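Local coordinates for protein SalCYP truncation (Salinispora tropica, PDB 7ABB) that belongs to the cytochrome P450 family and holds heme c within a helix-rich fold, at residues Ala54-Glu59 against Pro284-Thr289; Gly148-Asp153 against Val194-Thr199; Asp238-His243 against Arg349-Thr354. One frame throughout, in Å; residues are numbered along the deposited sequence.

Interaction 1: Ala54-Glu59 against Pro284-Thr289; sequences AAFRDE and PGRLAT. With HEC (heme c), chain B.
Phe56 and Arg286 meet edge to face beside a heme propionate, in a buried contact between the end of helix 49-56 and strand 285-288 of the mixed beta-sheet of the cytochrome P450 fold. An arginine on this strand that pairs with a heme propionate is a familiar feature of the family. Arg286 gives the carboxylate of one heme c propionate two nearly straight hydrogen bonds, NH1 to heme c O1A (3.0 Å) and NH2 to heme c O2A (2.9 Å). The second N-H of NH1 turns back to Gly285 O, which it reaches from above the carbonyl plane. A bend at chi2 (-68°) folds the chain over and allows this return to the preceding residue. The other two N-H groups of the guanidinium go to water: one water accepts from NE and also binds Ala55 O, while another accepts from NH2 and lies within hydrogen-bonding distance of Phe56 O and Glu59 OE2. All five N-H groups are thus used, which fixes the rotation of the group and ties the strand to the helix end without a direct bond between them. Glu59 OE2 has a second, weak partner in His340 ND1, and Arg92 NH1 also donates to the heme. The Phe56 ring stands almost perpendicular to the guanidinium (planes 87° apart) and points its CD1-CE1 edge at one face of it, CD1 lying 3.6 Å from Arg286 NH2. Farther round the same ring edge, Phe56 CZ touches Pro284 CG at 3.8 Å, in the plane of the ring.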
loop_
_atom_site.group_PDB
_atom_site.type_symbol
_atom_site.label_atom_id
_atom_site.label_comp_id
_atom_site.label_asym_id
_atom_site.label_seq_id
_atom_site.Cartn_x
_atom_site.Cartn_y
_atom_site.Cartn_z
ATOM N N ALA A 54 14.286 13.220 1.015
ATOM C CA ALA A 54 15.647 13.270 0.477
ATOM C C ALA A 54 16.281 11.886 0.480
ATOM O O ALA A 54 17.054 11.542 -0.430
ATOM C CB ALA A 54 16.501 14.245 1.279
ATOM N N ALA A 55 15.993 11.094 1.507
ATOM C CA ALA A 55 16.567 9.758 1.599
ATOM C C ALA A 55 16.006 8.853 0.510
ATOM O O ALA A 55 16.775 8.147 -0.161
ATOM C CB ALA A 55 16.309 9.153 2.974
ATOM N N PHE A 56 14.693 8.910 0.288
ATOM C CA PHE A 56 14.076 8.169 -0.810
ATOM C C PHE A 56 14.683 8.549 -2.148
ATOM O O PHE A 56 14.719 7.716 -3.064
ATOM C CB PHE A 56 12.567 8.442 -0.864
ATOM C CG PHE A 56 11.716 7.547 0.022
ATOM C CD1 PHE A 56 11.667 6.172 -0.167
ATOM C CD2 PHE A 56 10.922 8.099 1.017
ATOM C CE1 PHE A 56 10.842 5.365 0.640
ATOM C CE2 PHE A 56 10.120 7.310 1.806
ATOM C CZ PHE A 56 10.070 5.947 1.635
ATOM N N ARG A 57 15.119 9.795 -2.304
ATOM C CA ARG A 57 15.596 10.304 -3.584
ATOM C C ARG A 57 17.102 10.197 -3.778
ATOM O O ARG A 57 17.587 10.594 -4.836
ATOM C CB ARG A 57 15.169 11.764 -3.763
ATOM C CG ARG A 57 13.670 11.903 -3.940
ATOM C CD ARG A 57 13.214 13.355 -3.785
ATOM N NE ARG A 57 11.749 13.412 -3.855
ATOM C CZ ARG A 57 11.008 14.370 -3.302
ATOM N NH1 ARG A 57 11.590 15.367 -2.635
ATOM N NH2 ARG A 57 9.685 14.331 -3.411
ATOM N N ASP A 58 17.853 9.674 -2.802
ATOM C CA ASP A 58 19.321 9.572 -2.898
ATOM C C ASP A 58 19.710 8.121 -2.623
ATOM O O ASP A 58 20.143 7.771 -1.529
ATOM C CB ASP A 58 19.978 10.526 -1.932
ATOM C CG ASP A 58 21.479 10.478 -1.977
ATOM O OD1 ASP A 58 22.020 9.795 -2.868
ATOM O OD2 ASP A 58 22.114 11.131 -1.105
ATOM N N GLU A 59 19.582 7.274 -3.642
ATOM C CA GLU A 59 19.925 5.867 -3.479
ATOM C C GLU A 59 21.429 5.619 -3.382
ATOM O O GLU A 59 21.829 4.549 -2.924
ATOM C CB GLU A 59 19.363 5.053 -4.641
ATOM C CG GLU A 59 17.878 5.091 -4.680
ATOM C CD GLU A 59 17.299 4.175 -5.725
ATOM O OE1 GLU A 59 17.942 3.953 -6.782
ATOM O OE2 GLU A 59 16.188 3.686 -5.468
ATOM N N PRO A 284 9.559 1.903 4.951
ATOM C CA PRO A 284 10.626 1.346 4.109
ATOM C C PRO A 284 11.995 1.564 4.735
ATOM O O PRO A 284 12.271 2.600 5.341
ATOM C CB PRO A 284 10.475 2.118 2.796
ATOM C CG PRO A 284 9.046 2.506 2.753
ATOM C CD PRO A 284 8.700 2.824 4.193
ATOM N N GLY A 285 12.857 0.567 4.565
ATOM C CA GLY A 285 14.211 0.602 5.079
ATOM C C GLY A 285 15.227 0.814 3.976
ATOM O O GLY A 285 14.990 0.493 2.819
ATOM N N ARG A 286 16.347 1.412 4.367
ATOM C CA ARG A 286 17.500 1.600 3.495
ATOM C C ARG A 286 18.773 1.336 4.286
ATOM O O ARG A 286 18.806 1.427 5.515
ATOM C CB ARG A 286 17.537 3.026 2.936
ATOM C CG ARG A 286 16.309 3.432 2.116
ATOM C CD ARG A 286 16.239 2.677 0.861
ATOM N NE ARG A 286 15.282 3.174 -0.130
ATOM C CZ ARG A 286 14.039 2.711 -0.289
ATOM N NH1 ARG A 286 13.574 1.776 0.523
ATOM N NH2 ARG A 286 13.299 3.170 -1.293
ATOM N N LEU A 287 19.858 1.105 3.550
ATOM C CA LEU A 287 21.184 0.929 4.121
ATOM C C LEU A 287 22.042 2.171 3.843
ATOM O O LEU A 287 22.268 2.522 2.683
ATOM C CB LEU A 287 21.835 -0.320 3.538
ATOM C CG LEU A 287 23.270 -0.577 3.977
ATOM C CD1 LEU A 287 23.318 -0.796 5.483
ATOM C CD2 LEU A 287 23.831 -1.776 3.223
ATOM N N ALA A 288 22.533 2.820 4.897
ATOM C CA ALA A 288 23.392 3.987 4.714
ATOM C C ALA A 288 24.742 3.557 4.151
ATOM O O ALA A 288 25.387 2.646 4.680
ATOM C CB ALA A 288 23.594 4.727 6.038
ATOM N N THR A 289 25.196 4.236 3.094
ATOM C CA THR A 289 26.465 3.900 2.466
ATOM C C THR A 289 27.622 4.775 2.934
ATOM O O THR A 289 28.778 4.479 2.611
ATOM C CB THR A 289 26.409 4.049 0.940
ATOM O OG1 THR A 289 26.140 5.419 0.631
ATOM C CG2 THR A 289 25.301 3.165 0.344
HETATM FE FE HEC B . 2.837 -0.031 -3.653
HETATM C CHA HEC B . 6.267 0.197 -3.815
HETATM C CHB HEC B . 2.895 2.031 -0.918
HETATM C CHC HEC B . -0.584 -0.213 -3.497
HETATM C CHD HEC B . 2.820 -2.366 -6.132
HETATM N NA HEC B . 4.278 0.894 -2.589
HETATM C C1A HEC B . 5.651 0.914 -2.833
HETATM C C2A HEC B . 6.344 1.777 -1.898
HETATM C C3A HEC B . 5.382 2.286 -1.108
HETATM C C4A HEC B . 4.107 1.750 -1.518
HETATM C CMA HEC B . 5.547 3.252 0.079
HETATM C CAA HEC B . 7.884 2.085 -1.859
HETATM C CBA HEC B . 8.690 1.104 -1.016
HETATM C CGA HEC B . 10.150 1.522 -1.001
HETATM O O1A HEC B . 10.927 0.717 -0.437
HETATM O O2A HEC B . 10.472 2.615 -1.537
HETATM N NB HEC B . 1.436 0.705 -2.416
HETATM C C1B HEC B . 1.655 1.579 -1.367
HETATM C C2B HEC B . 0.375 1.951 -0.842
HETATM C C3B HEC B . -0.582 1.351 -1.573
HETATM C C4B HEC B . 0.060 0.543 -2.551
HETATM C CMB HEC B . 0.256 2.931 0.342
HETATM C CAB HEC B . -2.087 1.338 -1.496
HETATM C CBB HEC B . -2.722 2.405 -0.664
HETATM N NC HEC B . 1.407 -1.118 -4.616
HETATM C C1C HEC B . 0.050 -0.964 -4.456
HETATM C C2C HEC B . -0.631 -1.754 -5.447
HETATM C C3C HEC B . 0.303 -2.367 -6.209
HETATM C C4C HEC B . 1.587 -1.980 -5.672
HETATM C CMC HEC B . -2.153 -1.817 -5.581
HETATM C CAC HEC B . 0.167 -3.349 -7.384
HETATM C CBC HEC B . -1.146 -3.414 -8.164
HETATM N ND HEC B . 4.267 -0.918 -4.726
HETATM C C1D HEC B . 4.013 -1.866 -5.718
HETATM C C2D HEC B . 5.265 -2.247 -6.292
HETATM C C3D HEC B . 6.339 -1.485 -5.601
HETATM C C4D HEC B . 5.626 -0.659 -4.651
HETATM C CMD HEC B . 5.446 -3.281 -7.411
HETATM C CAD HEC B . 7.857 -1.544 -5.846
HETATM C CBD HEC B . 8.201 -0.470 -6.849
HETATM C CGD HEC B . 9.702 -0.411 -7.053
HETATM O O1D HEC B . 10.149 0.207 -8.043
HETATM O O2D HEC B . 10.421 -0.990 -6.214
HETATM O O HOH W 1 16.803 5.480 -1.123
HETATM O O HOH W 2 15.131 4.613 -3.220
#

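Interaction 2: Gly148-Asp153 against Val194-Thr199; sequences GWPLAD and VARRRT
Arg197 and Arg196, neighbours in the last turn of helix 182-199, reach across to Gly148 and Pro150 in the linker between helices 130-147 and 154-165; by chain order this is consistent with the E-F connection of a P450 meeting the end of its G helix. Arg197 NH2 donates to Gly148 O over 2.9 Å, but the bond is bent (137° at the hydrogen) and the acceptor lies somewhat off the guanidinium plane. Beside it, Pro150 CG sits over one face of the Arg196 guanidinium, 3.8 Å from Arg196 NE. Arg196 extends from the helix with CG anti to its own N (chi1 176°) and turns at chi3 (-74°), which sets that face against the proline. At the edge of the group a water accepts from Arg196 NH2 at 3.0 Å and donates to Asp153 OD2 at 2.7 Å. Farther out, Asp153 OD2 is also bound by Tyr189 OH, and Arg197 NE forms a salt bridge with Asp205. Gly148, just past the end of helix 130-147, has positive phi. The Trp149 side chain sets out away from segment 194-199, and its ring meets those of His193 and Tyr189 edge-to-face. Arg197 is thus accepted directly at Gly148 O, with Asp205 as its charged partner, while Arg196 and Asp153, opposite in charge but not in direct contact, are linked by water, consistent with a modest attraction.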
loop_
_atom_site.group_PDB
_atom_site.type_symbol
_atom_site.label_atom_id
_atom_site.label_comp_id
_atom_site.label_asym_id
_atom_site.label_seq_id
_atom_site.Cartn_x
_atom_site.Cartn_y
_atom_site.Cartn_z
ATOM N N GLY A 148 -3.357 -10.083 -14.743
ATOM C CA GLY A 148 -3.659 -11.136 -15.682
ATOM C C GLY A 148 -3.811 -12.512 -15.077
ATOM O O GLY A 148 -3.606 -13.510 -15.787
ATOM N N TRP A 149 -4.169 -12.606 -13.794
ATOM C CA TRP A 149 -4.408 -13.893 -13.140
ATOM C C TRP A 149 -5.876 -14.298 -13.315
ATOM O O TRP A 149 -6.762 -13.471 -13.057
ATOM C CB TRP A 149 -4.069 -13.795 -11.652
ATOM C CG TRP A 149 -2.606 -13.707 -11.350
ATOM C CD1 TRP A 149 -1.616 -14.407 -11.963
ATOM C CD2 TRP A 149 -1.971 -12.880 -10.369
ATOM N NE1 TRP A 149 -0.393 -14.075 -11.430
ATOM C CE2 TRP A 149 -0.586 -13.146 -10.442
ATOM C CE3 TRP A 149 -2.437 -11.952 -9.434
ATOM C CZ2 TRP A 149 0.341 -12.496 -9.636
ATOM C CZ3 TRP A 149 -1.510 -11.305 -8.618
ATOM C CH2 TRP A 149 -0.135 -11.595 -8.720
ATOM N N PRO A 150 -6.159 -15.535 -13.760
ATOM C CA PRO A 150 -7.552 -15.959 -14.007
ATOM C C PRO A 150 -8.439 -15.795 -12.775
ATOM O O PRO A 150 -8.114 -16.269 -11.682
ATOM C CB PRO A 150 -7.412 -17.438 -14.392
ATOM C CG PRO A 150 -6.023 -17.586 -14.890
ATOM C CD PRO A 150 -5.200 -16.607 -14.061
ATOM N N LEU A 151 -9.598 -15.153 -12.967
ATOM C CA LEU A 151 -10.455 -14.829 -11.831
ATOM C C LEU A 151 -11.062 -16.060 -11.166
ATOM O O LEU A 151 -11.463 -15.964 -10.000
ATOM C CB LEU A 151 -11.550 -13.850 -12.255
ATOM C CG LEU A 151 -11.057 -12.406 -12.470
ATOM C CD1 LEU A 151 -12.197 -11.500 -12.906
ATOM C CD2 LEU A 151 -10.371 -11.794 -11.227
ATOM N N ALA A 152 -11.096 -17.210 -11.843
ATOM C CA ALA A 152 -11.503 -18.441 -11.181
ATOM C C ALA A 152 -10.607 -18.795 -10.002
ATOM O O ALA A 152 -11.028 -19.568 -9.138
ATOM C CB ALA A 152 -11.521 -19.601 -12.184
ATOM N N ASP A 153 -9.391 -18.241 -9.931
ATOM C CA ASP A 153 -8.451 -18.567 -8.864
ATOM C C ASP A 153 -8.585 -17.656 -7.649
ATOM O O ASP A 153 -7.774 -17.761 -6.726
ATOM C CB ASP A 153 -7.006 -18.486 -9.371
ATOM C CG ASP A 153 -6.726 -19.427 -10.529
ATOM O OD1 ASP A 153 -7.411 -20.472 -10.662
ATOM O OD2 ASP A 153 -5.795 -19.124 -11.311
ATOM N N VAL A 194 3.173 -18.767 -15.009
ATOM C CA VAL A 194 4.174 -18.596 -16.056
ATOM C C VAL A 194 4.025 -19.702 -17.086
ATOM O O VAL A 194 4.010 -19.457 -18.296
ATOM C CB VAL A 194 5.585 -18.569 -15.446
ATOM C CG1 VAL A 194 6.665 -18.573 -16.543
ATOM C CG2 VAL A 194 5.735 -17.346 -14.585
ATOM N N ALA A 195 3.860 -20.934 -16.613
ATOM C CA ALA A 195 3.776 -22.069 -17.534
ATOM C C ALA A 195 2.517 -21.996 -18.394
ATOM O O ALA A 195 2.547 -22.367 -19.579
ATOM C CB ALA A 195 3.819 -23.386 -16.756
ATOM N N ARG A 196 1.398 -21.556 -17.811
ATOM C CA ARG A 196 0.175 -21.361 -18.587
ATOM C C ARG A 196 0.405 -20.399 -19.744
ATOM O O ARG A 196 0.032 -20.682 -20.889
ATOM C CB ARG A 196 -0.950 -20.843 -17.684
ATOM C CG ARG A 196 -2.257 -20.507 -18.434
ATOM C CD ARG A 196 -3.193 -19.612 -17.627
ATOM N NE ARG A 196 -3.868 -20.312 -16.542
ATOM C CZ ARG A 196 -4.915 -21.116 -16.686
ATOM N NH1 ARG A 196 -5.419 -21.374 -17.889
ATOM N NH2 ARG A 196 -5.451 -21.679 -15.611
ATOM N N ARG A 197 1.015 -19.244 -19.459
ATOM C CA ARG A 197 1.165 -18.224 -20.486
ATOM C C ARG A 197 2.236 -18.603 -21.498
ATOM O O ARG A 197 2.134 -18.224 -22.665
ATOM C CB ARG A 197 1.473 -16.878 -19.840
ATOM C CG ARG A 197 0.336 -16.367 -18.967
ATOM C CD ARG A 197 -0.975 -16.252 -19.725
ATOM N NE ARG A 197 -1.968 -15.476 -18.981
ATOM C CZ ARG A 197 -3.283 -15.710 -18.956
ATOM N NH1 ARG A 197 -3.823 -16.721 -19.627
ATOM N NH2 ARG A 197 -4.065 -14.917 -18.239
ATOM N N ARG A 198 3.258 -19.343 -21.073
ATOM C CA ARG A 198 4.261 -19.804 -22.026
ATOM C C ARG A 198 3.643 -20.772 -23.027
ATOM O O ARG A 198 3.919 -20.697 -24.227
ATOM C CB ARG A 198 5.431 -20.435 -21.271
ATOM C CG ARG A 198 6.669 -20.635 -22.133
ATOM C CD ARG A 198 7.869 -21.106 -21.319
ATOM N NE ARG A 198 8.604 -20.010 -20.681
ATOM C CZ ARG A 198 9.345 -19.125 -21.343
ATOM N NH1 ARG A 198 9.996 -18.175 -20.684
ATOM N NH2 ARG A 198 9.435 -19.183 -22.670
ATOM N N THR A 199 2.752 -21.649 -22.559
ATOM C CA THR A 199 2.045 -22.558 -23.456
ATOM C C THR A 199 1.039 -21.820 -24.331
ATOM O O THR A 199 0.912 -22.114 -25.523
ATOM C CB THR A 199 1.331 -23.630 -22.641
ATOM O OG1 THR A 199 2.303 -24.386 -21.910
ATOM C CG2 THR A 199 0.546 -24.564 -23.565
HETATM O O HOH W 3 -4.485 -20.865 -12.937
#

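Interaction 3: Asp238-His243 against Arg349-Thr354; sequences DSTVNH and RAQILT. With HEC (heme c), chain B.
Thr240 and Ile352 pack at one edge of the heme pocket of the P450 fold, where helix 238-253, the second part of the long helix that crosses the core of the fold, runs beside helix 345-362, the L helix that follows the heme cysteine loop. The axes of the two short segments approach to 10.0 Å at an angle of 28°, and the contact between them is wholly apolar. Thr240 serves two neighbours with its two branches. Its methyl, anti to the backbone N, turns to the L helix, where CG2 lies 4.2 Å from Ile352 CG1 and as far from Gln351 CB. Its hydroxyl, beside the backbone N (chi1 -53°), faces the porphyrin substituent instead, with OG1 at 3.4 Å from heme c CAB. Ser239 lines the same side of the pocket through CB, 3.7 Å from heme c C3B. The amide end of Gln351 is engaged elsewhere: OE1 accepts from Asn142 ND2 on helix 130-147. That helix also covers Thr240 through Val139, while Val272 of helix 268-278 packs against Ile352, so four helices meet at this contact. The His243 imidazole leads away from the L helix and lies near the same heme substituent. Its CB, one turn on from Thr240, receives the tip of the isoleucine, Ile352 CD1 lying 4.0 Å from His243 CB.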
loop_
_atom_site.group_PDB
_atom_site.type_symbol
_atom_site.label_atom_id
_atom_site.label_comp_id
_atom_site.label_asym_id
_atom_site.label_seq_id
_atom_site.Cartn_x
_atom_site.Cartn_y
_atom_site.Cartn_z
ATOM N N ASP A 238 -2.842 -5.701 0.606
ATOM C CA ASP A 238 -3.094 -5.333 2.001
ATOM C C ASP A 238 -3.077 -3.822 2.210
ATOM O O ASP A 238 -3.917 -3.283 2.948
ATOM C CB ASP A 238 -2.085 -6.009 2.915
ATOM C CG ASP A 238 -2.214 -7.529 2.947
ATOM O OD1 ASP A 238 -3.201 -8.104 2.426
ATOM O OD2 ASP A 238 -1.312 -8.159 3.533
ATOM N N SER A 239 -2.115 -3.114 1.628
ATOM C CA SER A 239 -2.074 -1.670 1.837
ATOM C C SER A 239 -3.329 -0.990 1.310
ATOM O O SER A 239 -3.838 -0.043 1.933
ATOM C CB SER A 239 -0.867 -1.048 1.165
ATOM O OG SER A 239 0.300 -1.268 1.914
ATOM N N THR A 240 -3.822 -1.428 0.148
ATOM C CA THR A 240 -5.049 -0.863 -0.415
ATOM C C THR A 240 -6.239 -1.172 0.483
ATOM O O THR A 240 -7.034 -0.279 0.795
ATOM C CB THR A 240 -5.289 -1.392 -1.838
ATOM O OG1 THR A 240 -4.111 -1.168 -2.626
ATOM C CG2 THR A 240 -6.444 -0.679 -2.502
ATOM N N VAL A 241 -6.367 -2.431 0.915
ATOM C CA VAL A 241 -7.461 -2.822 1.800
ATOM C C VAL A 241 -7.428 -1.978 3.065
ATOM O O VAL A 241 -8.464 -1.483 3.518
ATOM C CB VAL A 241 -7.379 -4.324 2.138
ATOM C CG1 VAL A 241 -8.344 -4.681 3.300
ATOM C CG2 VAL A 241 -7.690 -5.162 0.931
ATOM N N ASN A 242 -6.246 -1.807 3.670
ATOM C CA ASN A 242 -6.229 -1.149 4.974
ATOM C C ASN A 242 -6.424 0.351 4.852
ATOM O O ASN A 242 -6.982 0.956 5.776
ATOM C CB ASN A 242 -4.961 -1.506 5.736
ATOM C CG ASN A 242 -4.923 -2.982 6.114
ATOM O OD1 ASN A 242 -5.939 -3.690 6.002
ATOM N ND2 ASN A 242 -3.778 -3.451 6.569
ATOM N N HIS A 243 -6.023 0.964 3.733
ATOM C CA HIS A 243 -6.399 2.354 3.481
ATOM C C HIS A 243 -7.908 2.490 3.290
ATOM O O HIS A 243 -8.525 3.435 3.809
ATOM C CB HIS A 243 -5.637 2.906 2.274
ATOM C CG HIS A 243 -4.343 3.559 2.641
ATOM N ND1 HIS A 243 -4.275 4.730 3.372
ATOM C CD2 HIS A 243 -3.063 3.196 2.397
ATOM C CE1 HIS A 243 -3.010 5.071 3.530
ATOM N NE2 HIS A 243 -2.251 4.159 2.941
ATOM N N ARG A 349 -5.370 4.278 -5.991
ATOM C CA ARG A 349 -6.260 5.434 -5.943
ATOM C C ARG A 349 -7.612 5.126 -6.593
ATOM O O ARG A 349 -8.673 5.477 -6.055
ATOM C CB ARG A 349 -5.604 6.620 -6.632
ATOM C CG ARG A 349 -4.524 7.300 -5.818
ATOM C CD ARG A 349 -3.829 8.349 -6.639
ATOM N NE ARG A 349 -3.080 9.224 -5.752
ATOM C CZ ARG A 349 -1.768 9.390 -5.767
ATOM N NH1 ARG A 349 -0.986 8.785 -6.659
ATOM N NH2 ARG A 349 -1.210 10.211 -4.865
ATOM N N ALA A 350 -7.584 4.530 -7.783
ATOM C CA ALA A 350 -8.837 4.220 -8.479
ATOM C C ALA A 350 -9.677 3.252 -7.663
ATOM O O ALA A 350 -10.903 3.403 -7.570
ATOM C CB ALA A 350 -8.551 3.651 -9.873
ATOM N N GLN A 351 -9.044 2.252 -7.054
ATOM C CA GLN A 351 -9.814 1.283 -6.272
ATOM C C GLN A 351 -10.450 1.920 -5.042
ATOM O O GLN A 351 -11.603 1.591 -4.701
ATOM C CB GLN A 351 -8.925 0.130 -5.838
ATOM C CG GLN A 351 -8.478 -0.763 -6.963
ATOM C CD GLN A 351 -7.605 -1.856 -6.464
ATOM O OE1 GLN A 351 -8.094 -2.810 -5.885
ATOM N NE2 GLN A 351 -6.289 -1.724 -6.672
ATOM N N ILE A 352 -9.710 2.778 -4.339
ATOM C CA ILE A 352 -10.225 3.398 -3.121
ATOM C C ILE A 352 -11.374 4.333 -3.456
ATOM O O ILE A 352 -12.462 4.249 -2.871
ATOM C CB ILE A 352 -9.090 4.130 -2.382
ATOM C CG1 ILE A 352 -8.083 3.134 -1.866
ATOM C CG2 ILE A 352 -9.637 4.933 -1.203
ATOM C CD1 ILE A 352 -6.734 3.785 -1.478
ATOM N N LEU A 353 -11.155 5.247 -4.393
ATOM C CA LEU A 353 -12.191 6.204 -4.749
ATOM C C LEU A 353 -13.440 5.494 -5.253
ATOM O O LEU A 353 -14.561 5.817 -4.853
ATOM C CB LEU A 353 -11.678 7.185 -5.788
ATOM C CG LEU A 353 -12.695 8.206 -6.269
ATOM C CD1 LEU A 353 -13.273 9.006 -5.106
ATOM C CD2 LEU A 353 -12.070 9.128 -7.294
ATOM N N THR A 354 -13.265 4.538 -6.158
ATOM C CA THR A 354 -14.413 3.849 -6.743
ATOM C C THR A 354 -15.193 3.100 -5.673
ATOM O O THR A 354 -16.441 3.133 -5.662
ATOM C CB THR A 354 -13.940 2.901 -7.842
ATOM O OG1 THR A 354 -13.272 3.650 -8.864
ATOM C CG2 THR A 354 -15.098 2.204 -8.468
HETATM FE FE HEC B . 2.837 -0.031 -3.653
HETATM C CHA HEC B . 6.267 0.197 -3.815
HETATM C CHB HEC B . 2.895 2.031 -0.918
HETATM C CHC HEC B . -0.584 -0.213 -3.497
HETATM C CHD HEC B . 2.820 -2.366 -6.132
HETATM N NA HEC B . 4.278 0.894 -2.589
HETATM C C1A HEC B . 5.651 0.914 -2.833
HETATM C C2A HEC B . 6.344 1.777 -1.898
HETATM C C3A HEC B . 5.382 2.286 -1.108
HETATM C C4A HEC B . 4.107 1.750 -1.518
HETATM C CMA HEC B . 5.547 3.252 0.079
HETATM C CAA HEC B . 7.884 2.085 -1.859
HETATM C CBA HEC B . 8.690 1.104 -1.016
HETATM C CGA HEC B . 10.150 1.522 -1.001
HETATM O O1A HEC B . 10.927 0.717 -0.437
HETATM O O2A HEC B . 10.472 2.615 -1.537
HETATM N NB HEC B . 1.436 0.705 -2.416
HETATM C C1B HEC B . 1.655 1.579 -1.367
HETATM C C2B HEC B . 0.375 1.951 -0.842
HETATM C C3B HEC B . -0.582 1.351 -1.573
HETATM C C4B HEC B . 0.060 0.543 -2.551
HETATM C CMB HEC B . 0.256 2.931 0.342
HETATM C CAB HEC B . -2.087 1.338 -1.496
HETATM C CBB HEC B . -2.722 2.405 -0.664
HETATM N NC HEC B . 1.407 -1.118 -4.616
HETATM C C1C HEC B . 0.050 -0.964 -4.456
HETATM C C2C HEC B . -0.631 -1.754 -5.447
HETATM C C3C HEC B . 0.303 -2.367 -6.209
HETATM C C4C HEC B . 1.587 -1.980 -5.672
HETATM C CMC HEC B . -2.153 -1.817 -5.581
HETATM C CAC HEC B . 0.167 -3.349 -7.384
HETATM C CBC HEC B . -1.146 -3.414 -8.164
HETATM N ND HEC B . 4.267 -0.918 -4.726
HETATM C C1D HEC B . 4.013 -1.866 -5.718
HETATM C C2D HEC B . 5.265 -2.247 -6.292
HETATM C C3D HEC B . 6.339 -1.485 -5.601
HETATM C C4D HEC B . 5.626 -0.659 -4.651
HETATM C CMD HEC B . 5.446 -3.281 -7.411
HETATM C CAD HEC B . 7.857 -1.544 -5.846
HETATM C CBD HEC B . 8.201 -0.470 -6.849
HETATM C CGD HEC B . 9.702 -0.411 -7.053
HETATM O O1D HEC B . 10.149 0.207 -8.043
HETATM O O2D HEC B . 10.421 -0.990 -6.214
#

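In the fold
Interactions 1 and 3 are buried and both touch heme c, but at different parts of it. The 54-59/284-289 contact is built round a charged group, an arginine with ordered waters at a propionate, backed by Phe56 and Pro284, whereas 238-243/349-354 is a helix-helix seam of methyl and methylene groups. Their centres lie 26 Å apart and their segments alternate along the chain, so the heme is framed by parts distant in sequence. Interaction 2 lies at the surface, its nearest atoms about 11 Å from interaction 3. It too relies on arginine and water, yet its acceptors include a main-chain carbonyl. The contacts share no element, though helix 130-147, which precedes the 148-153 loop, also packs on interaction 3.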